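Local coordinates for protein paenibacillus xanthan lyase (Paenibacillus, PDB 6F2P) that probably cleaves the polysaccharide xanthan by beta-elimination, as a calcium-binding member of polysaccharide lyase family 8, at residues 686-691 / 746-751; 708-713 / 729-734. All coordinates share one frame; numbering follows the deposited sequence.

Interaction 1: residues 686-691 / 746-751; sequences ASDFEI and KVKFSL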
loop_
_atom_site.group_PDB
_atom_site.type_symbol
_atom_site.label_atom_id
_atom_site.label_comp_id
_atom_site.label_asym_id
_atom_site.label_seq_id
_atom_site.Cartn_x
_atom_site.Cartn_y
_atom_site.Cartn_z
ATOM N N ALA A 686 7.651 24.389 16.523
ATOM C CA ALA A 686 7.348 25.789 16.814
ATOM C C ALA A 686 7.086 26.566 15.531
ATOM O O ALA A 686 6.202 27.419 15.495
ATOM C CB ALA A 686 8.469 26.441 17.605
ATOM N N SER A 687 7.832 26.242 14.478
ATOM C CA SER A 687 7.787 27.011 13.238
ATOM C C SER A 687 6.897 26.440 12.123
ATOM O O SER A 687 6.562 27.148 11.178
ATOM C CB SER A 687 9.203 27.221 12.703
ATOM O OG SER A 687 9.777 25.990 12.299
ATOM N N ASP A 688 6.513 25.172 12.215
ATOM C CA ASP A 688 5.737 24.577 11.129
ATOM C C ASP A 688 4.874 23.391 11.532
ATOM O O ASP A 688 4.994 22.839 12.631
ATOM C CB ASP A 688 6.647 24.185 9.962
ATOM C CG ASP A 688 7.834 23.338 10.399
ATOM O OD1 ASP A 688 7.628 22.308 11.076
ATOM O OD2 ASP A 688 8.978 23.708 10.065
ATOM N N PHE A 689 4.005 22.998 10.614
ATOM C CA PHE A 689 3.081 21.908 10.846
ATOM C C PHE A 689 2.989 21.096 9.568
ATOM O O PHE A 689 2.620 21.622 8.514
ATOM C CB PHE A 689 1.712 22.462 11.206
ATOM C CG PHE A 689 0.821 21.474 11.862
ATOM C CD1 PHE A 689 0.185 20.497 11.120
ATOM C CD2 PHE A 689 0.607 21.523 13.227
ATOM C CE1 PHE A 689 -0.643 19.573 11.735
ATOM C CE2 PHE A 689 -0.214 20.609 13.846
ATOM C CZ PHE A 689 -0.843 19.634 13.101
ATOM N N GLU A 690 3.334 19.814 9.654
ATOM C CA GLU A 690 3.323 18.963 8.474
ATOM C C GLU A 690 2.287 17.849 8.592
ATOM O O GLU A 690 2.091 17.270 9.664
ATOM C CB GLU A 690 4.711 18.390 8.226
ATOM C CG GLU A 690 4.762 17.428 7.072
ATOM C CD GLU A 690 6.125 16.793 6.900
ATOM O OE1 GLU A 690 7.000 16.997 7.768
ATOM O OE2 GLU A 690 6.315 16.090 5.890
ATOM N N ILE A 691 1.613 17.564 7.485
ATOM C CA ILE A 691 0.613 16.508 7.453
ATOM C C ILE A 691 0.869 15.512 6.322
ATOM O O ILE A 691 1.143 15.899 5.185
ATOM C CB ILE A 691 -0.795 17.084 7.300
ATOM C CG1 ILE A 691 -1.103 18.036 8.450
ATOM C CG2 ILE A 691 -1.829 15.961 7.245
ATOM C CD1 ILE A 691 -1.394 19.446 8.007
ATOM N N LYS A 746 2.151 14.709 1.123
ATOM C CA LYS A 746 2.542 15.564 2.243
ATOM C C LYS A 746 2.385 17.058 1.966
ATOM O O LYS A 746 2.548 17.516 0.835
ATOM C CB LYS A 746 3.983 15.266 2.678
ATOM C CG LYS A 746 4.161 13.941 3.409
ATOM C CD LYS A 746 5.640 13.607 3.582
ATOM C CE LYS A 746 5.856 12.309 4.358
ATOM N NZ LYS A 746 5.105 11.164 3.774
ATOM N N VAL A 747 2.066 17.807 3.018
ATOM C CA VAL A 747 2.006 19.257 2.957
ATOM C C VAL A 747 2.569 19.823 4.261
ATOM O O VAL A 747 2.307 19.297 5.337
ATOM C CB VAL A 747 0.564 19.765 2.705
ATOM C CG1 VAL A 747 -0.377 19.353 3.830
ATOM C CG2 VAL A 747 0.543 21.283 2.529
ATOM N N LYS A 748 3.372 20.877 4.161
ATOM C CA LYS A 748 3.958 21.498 5.344
ATOM C C LYS A 748 3.612 22.985 5.398
ATOM O O LYS A 748 3.975 23.768 4.511
ATOM C CB LYS A 748 5.475 21.278 5.398
ATOM C CG LYS A 748 6.148 21.944 6.598
ATOM C CD LYS A 748 7.438 21.238 7.007
ATOM C CE LYS A 748 8.445 21.190 5.868
ATOM N NZ LYS A 748 9.790 20.690 6.293
ATOM N N PHE A 749 2.893 23.362 6.448
ATOM C CA PHE A 749 2.442 24.728 6.625
ATOM C C PHE A 749 3.389 25.514 7.526
ATOM O O PHE A 749 4.046 24.946 8.397
ATOM C CB PHE A 749 1.053 24.716 7.245
ATOM C CG PHE A 749 -0.031 24.301 6.296
ATOM C CD1 PHE A 749 -0.615 25.226 5.442
ATOM C CD2 PHE A 749 -0.481 22.988 6.265
ATOM C CE1 PHE A 749 -1.630 24.848 4.569
ATOM C CE2 PHE A 749 -1.495 22.602 5.393
ATOM C CZ PHE A 749 -2.070 23.533 4.544
ATOM N N SER A 750 3.456 26.825 7.319
ATOM C CA SER A 750 4.214 27.685 8.218
ATOM C C SER A 750 3.317 28.154 9.362
ATOM O O SER A 750 2.126 28.392 9.170
ATOM C CB SER A 750 4.783 28.882 7.458
ATOM O OG SER A 750 3.750 29.659 6.875
ATOM N N LEU A 751 3.881 28.286 10.555
ATOM C CA LEU A 751 3.098 28.729 11.706
ATOM C C LEU A 751 3.514 30.113 12.196
ATOM O O LEU A 751 2.833 30.716 13.025
ATOM C CB LEU A 751 3.217 27.727 12.852
ATOM C CG LEU A 751 2.618 26.339 12.630
ATOM C CD1 LEU A 751 2.727 25.510 13.905
ATOM C CD2 LEU A 751 1.173 26.446 12.179
#

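Interaction 2: residues 708-713 / 729-734; sequences VNKSAT and PTMKFK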
loop_
_atom_site.group_PDB
_atom_site.type_symbol
_atom_site.label_atom_id
_atom_site.label_comp_id
_atom_site.label_asym_id
_atom_site.label_seq_id
_atom_site.Cartn_x
_atom_site.Cartn_y
_atom_site.Cartn_z
ATOM N N VAL A 708 -7.324 20.857 9.540
ATOM C CA VAL A 708 -6.505 20.820 10.742
ATOM C C VAL A 708 -6.823 22.028 11.615
ATOM O O VAL A 708 -6.638 23.170 11.206
ATOM C CB VAL A 708 -5.005 20.763 10.422
ATOM C CG1 VAL A 708 -4.191 20.809 11.695
ATOM C CG2 VAL A 708 -4.687 19.510 9.647
ATOM N N ASN A 709 -7.305 21.755 12.823
ATOM C CA ASN A 709 -7.828 22.772 13.724
ATOM C C ASN A 709 -6.733 23.635 14.346
ATOM O O ASN A 709 -6.547 23.642 15.565
ATOM C CB ASN A 709 -8.661 22.104 14.819
ATOM C CG ASN A 709 -9.635 23.060 15.469
ATOM O OD1 ASN A 709 -9.678 24.230 15.122
ATOM N ND2 ASN A 709 -10.433 22.562 16.408
ATOM N N LYS A 710 -6.011 24.360 13.498
ATOM C CA LYS A 710 -4.955 25.259 13.948
ATOM C C LYS A 710 -4.634 26.274 12.866
ATOM O O LYS A 710 -4.731 25.983 11.673
ATOM C CB LYS A 710 -3.689 24.492 14.323
ATOM C CG LYS A 710 -2.729 25.319 15.123
ATOM C CD LYS A 710 -1.392 24.642 15.328
ATOM C CE LYS A 710 -0.938 24.823 16.766
ATOM N NZ LYS A 710 -1.800 24.027 17.703
ATOM N N SER A 711 -4.248 27.468 13.293
ATOM C CA SER A 711 -3.974 28.564 12.380
ATOM C C SER A 711 -2.572 28.456 11.804
ATOM O O SER A 711 -1.611 28.241 12.539
ATOM C CB SER A 711 -4.130 29.898 13.114
ATOM O OG SER A 711 -3.942 30.986 12.230
ATOM N N ALA A 712 -2.461 28.602 10.488
ATOM C CA ALA A 712 -1.157 28.693 9.840
ATOM C C ALA A 712 -1.002 30.041 9.138
ATOM O O ALA A 712 -1.987 30.713 8.832
ATOM C CB ALA A 712 -0.961 27.556 8.863
ATOM N N THR A 713 0.240 30.428 8.883
ATOM C CA THR A 713 0.530 31.728 8.296
ATOM C C THR A 713 0.685 31.621 6.785
ATOM O O THR A 713 0.453 32.581 6.056
ATOM C CB THR A 713 1.814 32.315 8.885
ATOM O OG1 THR A 713 2.914 31.448 8.582
ATOM C CG2 THR A 713 1.679 32.450 10.384
ATOM N N PRO A 729 -8.500 30.929 9.874
ATOM C CA PRO A 729 -8.071 30.576 11.234
ATOM C C PRO A 729 -7.713 29.093 11.400
ATOM O O PRO A 729 -7.123 28.726 12.418
ATOM C CB PRO A 729 -9.300 30.916 12.075
ATOM C CG PRO A 729 -10.439 30.636 11.157
ATOM C CD PRO A 729 -9.967 31.060 9.781
ATOM N N THR A 730 -8.068 28.253 10.430
ATOM C CA THR A 730 -7.673 26.844 10.472
ATOM C C THR A 730 -7.128 26.350 9.133
ATOM O O THR A 730 -7.549 26.822 8.069
ATOM C CB THR A 730 -8.837 25.928 10.915
ATOM O OG1 THR A 730 -9.965 26.120 10.051
ATOM C CG2 THR A 730 -9.250 26.237 12.333
ATOM N N MET A 731 -6.190 25.406 9.190
ATOM C CA MET A 731 -5.637 24.799 7.979
ATOM C C MET A 731 -6.678 23.946 7.260
ATOM O O MET A 731 -7.359 23.134 7.878
ATOM C CB MET A 731 -4.403 23.961 8.303
ATOM C CG MET A 731 -3.147 24.779 8.491
ATOM S SD MET A 731 -1.829 23.872 9.321
ATOM C CE MET A 731 -2.210 24.140 11.051
ATOM N N LYS A 732 -6.815 24.153 5.957
ATOM C CA LYS A 732 -7.735 23.360 5.154
ATOM C C LYS A 732 -7.080 22.991 3.839
ATOM O O LYS A 732 -6.504 23.846 3.178
ATOM C CB LYS A 732 -9.035 24.125 4.882
ATOM C CG LYS A 732 -9.926 24.298 6.101
ATOM C CD LYS A 732 -11.295 24.878 5.732
ATOM C CE LYS A 732 -12.242 24.827 6.931
ATOM N NZ LYS A 732 -13.573 25.444 6.673
ATOM N N PHE A 733 -7.158 21.718 3.463
ATOM C CA PHE A 733 -6.694 21.302 2.144
ATOM C C PHE A 733 -7.421 20.068 1.651
ATOM O O PHE A 733 -8.225 19.492 2.381
ATOM C CB PHE A 733 -5.179 21.082 2.125
ATOM C CG PHE A 733 -4.703 19.948 2.992
ATOM C CD1 PHE A 733 -4.511 20.127 4.356
ATOM C CD2 PHE A 733 -4.403 18.710 2.435
ATOM C CE1 PHE A 733 -4.052 19.081 5.156
ATOM C CE2 PHE A 733 -3.945 17.656 3.229
ATOM C CZ PHE A 733 -3.772 17.842 4.588
ATOM N N LYS A 734 -7.153 19.679 0.405
ATOM C CA LYS A 734 -7.689 18.434 -0.144
ATOM C C LYS A 734 -6.597 17.712 -0.912
ATOM O O LYS A 734 -5.639 18.333 -1.356
ATOM C CB LYS A 734 -8.900 18.685 -1.049
ATOM C CG LYS A 734 -8.587 19.483 -2.301
ATOM C CD LYS A 734 -9.843 19.857 -3.085
ATOM C CE LYS A 734 -9.472 20.692 -4.302
ATOM N NZ LYS A 734 -10.650 21.142 -5.084
#

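Interaction 1: residues 686-691 / 746-751
F689 has CG anti to its backbone N (chi1 -162°), which leads its ring away from strand 746-750, whereas F749 has CG beside its N (chi1 -73°) and keeps its ring near the partner, its edge atom CD2 4.1 Å from I691 CD1. L751 also has CG beside N (chi1 -66°). It lays CD1 3.7 Å from D688 O and CD2 4.1 Å from F689 CB; an alanine here would lose CG and both its methyls and would probably loosen this packing. The strands pair antiparallel within the C-terminal beta-sandwich. F689 and F749 exchange two bonds in the carbonyl planes, F749 N to F689 O at 2.7 Å and F689 N to F749 O at 3.0 Å; I691 and V747 likewise exchange two, one nearly along the C=O axis. L751 N reaches S687 O at 3.0 Å from above the carbonyl plane. F689, I691, V747 and F749 share one face, packed partly on F733. D688, E690 and K748 share the other, where K748 NZ stays 4.9 Å from D688 OD2, while K746 NZ reaches D461. Cohesion thus rests on backbone bonds and apolar contacts, the nearby opposite charges probably adding diffuse attraction.

Interaction 2: residues 708-713 / 729-734
V708 N donates to M731 O at 2.8 Å, with an N-H...O angle of 174°, the straightest polar link of the contact and the last rung of antiparallel pairing between strands 703-708 and 731-736. Here the beta-sandwich chain leaves one strand through an inverse gamma turn centred on N709, closed by K710 N bonding back to V708 O at 2.7 Å. The turn brings a second carbonyl to the partner strand. M731 N is consequently shared: its better bond goes to K710 O at 2.9 Å, bent at 136° but lying in the carbonyl plane, and a weak one goes to V708 O at 3.0 Å. One amide is therefore gripped by two carbonyls, while V708 O itself receives both K710 N and M731 N.

Around this polar knot the packing is led by M731, which is buried and has CG anti to its carbonyl carbon. The side chains of V708 and M731 run alongside each other, their CB atoms 3.9 Å apart. Further along the thioether chain, A712 CB sits 3.6 Å from M731 CG and also borders the sulfur. A bend at the last torsion (chi3 -86°) then turns the terminal methyl toward the turn, so that M731 CE meets K710 CB at 3.6 Å and also touches a methyl of V708. Beyond the contact, M731 packs on F689 and F749 of the opposing sheet, while T730 O receives a bond from Q726 NE2.

At the solvent-facing margin P729, preceded by a cis peptide bond, brings its carbonyl oxygen beside the CB of S711. At the centre of the turn N709 reaches back although its CB points away: with CG anti to the backbone N, its OD1 comes 3.5 Å from the T730 methyl CG2.

In the fold
The pairing of a beta-sandwich is illustrated by contacts in both of its sheets. Interaction 1 joins two strands of one sheet, and interaction 2 closes the end of a strand pair in the other; their centres lie about 10 Å apart. Residues 709-713 cross from strand 703-708 of the second sheet to strand 714-718, an outer strand of the first. Where they arrive, S750 OG and T713 OG1 are 2.6 Å apart, a probable hydrogen bond, and L751 CD2 packs against S711 O. Between the sheets, V708 packs on F689 and I691. On the other face, a diol probably from the crystallisation liquor comes about 3 Å (nearest atoms) from the side chain of E690.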